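Local coordinates for protein peptidyl-prolyl cis-trans isomerase ([Pseudomonas syringae] pv. tomato str. DC3000, PDB 5XB0) that probably catalyses the cis-trans isomerisation of peptidyl-prolyl bonds in proteins, through the FKBP-type domain that this chain contains, at residues Gly83-Ser86 and Ala87-Met91. Residues are numbered along the deposited sequence; the frame is centred on the assembly and turned at random.
Sequences GWTS and ALQNM
Trp84 sits on the short helix 82-87 of the FKBP fold, which lies against the curved antiparallel sheet, and Leu88, four residues on, follows directly after it. The two side chains run alongside each other, and Leu88 CD1 comes 3.7 Å from Trp84 CE3, oblique to the indole. In FKBPs the tryptophan of this helix forms the floor of the proline-binding pocket. Consistent with that, Trp84 meets Tyr56 and Phe124 edge-to-face and lies near a bound tartaric acid. Trp84 and Leu88 both rest on Ile126 of strand 122-132.

Two bonds of the alpha-helical i to i+4 kind run along the backbone: Ala87 N to Gly83 O at 3.1 Å and Leu88 N to Trp84 O at 2.9 Å. The pattern then changes. Gln89 N makes a weak bond to Ser86 O, and the carbonyl of Thr85 is taken by a side chain instead. Gln89 CG sits beside its own backbone N (chi1 -72°), which sends the side chain back along the helix. Gln89 NE2 donates to Thr85 O at 2.8 Å. The bond is nearly straight (171°). Thr85 O lies in the amide plane of Gln89, while NE2 stands above the plane of the Thr85 carbonyl. Thr85 OG1 bonds to Leu77 O.

Ala87 O accepts two bonds from one face of its carbonyl plane: Asn90 N at 3.0 Å and Asn90 ND2 at 3.1 Å.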
ATOM      1  N   GLY A  83      -2.921  -1.316  -5.850  1.00 12.82           N
ATOM      2  CA  GLY A  83      -1.774  -0.529  -5.440  1.00 12.88           C
ATOM      3  C   GLY A  83      -0.545  -1.391  -5.180  1.00 14.68           C
ATOM      4  O   GLY A  83       0.579  -0.975  -5.439  1.00 14.60           O
ATOM      5  N   TRP A  84      -0.751  -2.600  -4.654  1.00 12.75           N
ATOM      6  CA  TRP A  84       0.376  -3.535  -4.514  1.00 12.63           C
ATOM      7  C   TRP A  84       0.846  -4.026  -5.884  1.00 13.61           C
ATOM      8  O   TRP A  84       2.046  -4.119  -6.153  1.00 13.51           O
ATOM      9  CB  TRP A  84      -0.006  -4.746  -3.655  1.00 12.17           C
ATOM     10  CG  TRP A  84       0.091  -4.552  -2.164  1.00 13.14           C
ATOM     11  CD1 TRP A  84      -0.170  -3.414  -1.459  1.00 15.17           C
ATOM     12  CD2 TRP A  84       0.472  -5.543  -1.206  1.00 15.19           C
ATOM     13  NE1 TRP A  84       0.027  -3.635  -0.114  1.00 15.39           N
ATOM     14  CE2 TRP A  84       0.417  -4.937   0.065  1.00 16.08           C
ATOM     15  CE3 TRP A  84       0.850  -6.889  -1.302  1.00 20.10           C
ATOM     16  CZ2 TRP A  84       0.735  -5.628   1.234  1.00 19.14           C
ATOM     17  CZ3 TRP A  84       1.169  -7.579  -0.135  1.00 21.47           C
ATOM     18  CH2 TRP A  84       1.103  -6.945   1.113  1.00 17.73           C
ATOM     19  N   THR A  85      -0.112  -4.369  -6.740  1.00 12.79           N
ATOM     20  CA  THR A  85       0.215  -4.883  -8.063  1.00 13.91           C
ATOM     21  C   THR A  85       1.181  -3.976  -8.815  1.00 13.83           C
ATOM     22  O   THR A  85       2.175  -4.428  -9.369  1.00 14.91           O
ATOM     23  CB  THR A  85      -1.044  -5.062  -8.907  1.00 14.28           C
ATOM     24  OG1 THR A  85      -1.967  -5.903  -8.205  1.00 17.21           O
ATOM     25  CG2 THR A  85      -0.687  -5.711 -10.244  1.00 15.95           C
ATOM     26  N   SER A  86       0.875  -2.688  -8.849  1.00 14.98           N
ATOM     27  CA  SER A  86       1.717  -1.766  -9.583  1.00 16.51           C
ATOM     28  C   SER A  86       2.978  -1.421  -8.806  1.00 14.50           C
ATOM     29  O   SER A  86       4.065  -1.425  -9.364  1.00 16.36           O
ATOM     30  CB  SER A  86       0.951  -0.488  -9.930  1.00 18.76           C
ATOM     31  OG  SER A  86       0.407   0.102  -8.769  1.00 18.39           O
ATOM     32  N   ALA A  87       2.837  -1.103  -7.526  1.00 14.68           N
ATOM     33  CA  ALA A  87       3.984  -0.578  -6.797  1.00 13.26           C
ATOM     34  C   ALA A  87       5.073  -1.632  -6.637  1.00 14.39           C
ATOM     35  O   ALA A  87       6.260  -1.338  -6.794  1.00 13.11           O
ATOM     36  CB  ALA A  87       3.556  -0.051  -5.433  1.00 13.80           C
ATOM     37  N   LEU A  88       4.675  -2.866  -6.343  1.00 14.88           N
ATOM     38  CA  LEU A  88       5.681  -3.860  -5.971  1.00 15.08           C
ATOM     39  C   LEU A  88       6.512  -4.334  -7.171  1.00 14.15           C
ATOM     40  O   LEU A  88       7.599  -4.895  -7.001  1.00 13.62           O
ATOM     41  CB  LEU A  88       5.024  -5.039  -5.261  1.00 14.56           C
ATOM     42  CG  LEU A  88       4.424  -4.695  -3.894  1.00 13.74           C
ATOM     43  CD1 LEU A  88       3.924  -5.952  -3.168  1.00 15.65           C
ATOM     44  CD2 LEU A  88       5.434  -3.938  -3.030  1.00 18.88           C
ATOM     45  N   GLN A  89       6.042  -4.077  -8.390  1.00 13.10           N
ATOM     46  CA  GLN A  89       6.867  -4.387  -9.566  1.00 12.43           C
ATOM     47  C   GLN A  89       8.158  -3.571  -9.602  1.00 13.66           C
ATOM     48  O   GLN A  89       9.096  -3.914 -10.326  1.00 17.04           O
ATOM     49  CB  GLN A  89       6.073  -4.142 -10.847  1.00 14.32           C
ATOM     50  CG  GLN A  89       5.002  -5.183 -11.071  1.00 16.22           C
ATOM     51  CD  GLN A  89       4.181  -4.887 -12.305  1.00 19.14           C
ATOM     52  OE1 GLN A  89       4.681  -4.952 -13.436  1.00 21.18           O
ATOM     53  NE2 GLN A  89       2.920  -4.527 -12.096  1.00 18.32           N
ATOM     54  N   ASN A  90       8.201  -2.502  -8.811  1.00 13.05           N
ATOM     55  CA  ASN A  90       9.375  -1.648  -8.709  1.00 14.23           C
ATOM     56  C   ASN A  90      10.352  -2.087  -7.635  1.00 14.30           C
ATOM     57  O   ASN A  90      11.469  -1.562  -7.544  1.00 15.74           O
ATOM     58  CB  ASN A  90       8.944  -0.218  -8.406  1.00 14.58           C
ATOM     59  CG  ASN A  90       8.101   0.369  -9.501  1.00 17.15           C
ATOM     60  OD1 ASN A  90       8.614   0.693 -10.566  1.00 19.48           O
ATOM     61  ND2 ASN A  90       6.802   0.504  -9.252  1.00 15.83           N
ATOM     62  N   MET A  91       9.927  -3.040  -6.813  1.00 13.38           N
ATOM     63  CA  MET A  91      10.612  -3.306  -5.556  1.00 12.18           C
ATOM     64  C   MET A  91      11.591  -4.471  -5.649  1.00 13.05           C
ATOM     65  O   MET A  91      11.199  -5.581  -5.983  1.00 13.46           O
ATOM     66  CB  MET A  91       9.580  -3.592  -4.468  1.00 13.03           C
ATOM     67  CG  MET A  91      10.182  -3.619  -3.082  1.00 13.44           C
ATOM     68  SD  MET A  91       8.912  -3.843  -1.825  1.00 13.43           S
ATOM     69  CE  MET A  91       9.891  -3.652  -0.332  1.00 13.19           C
TER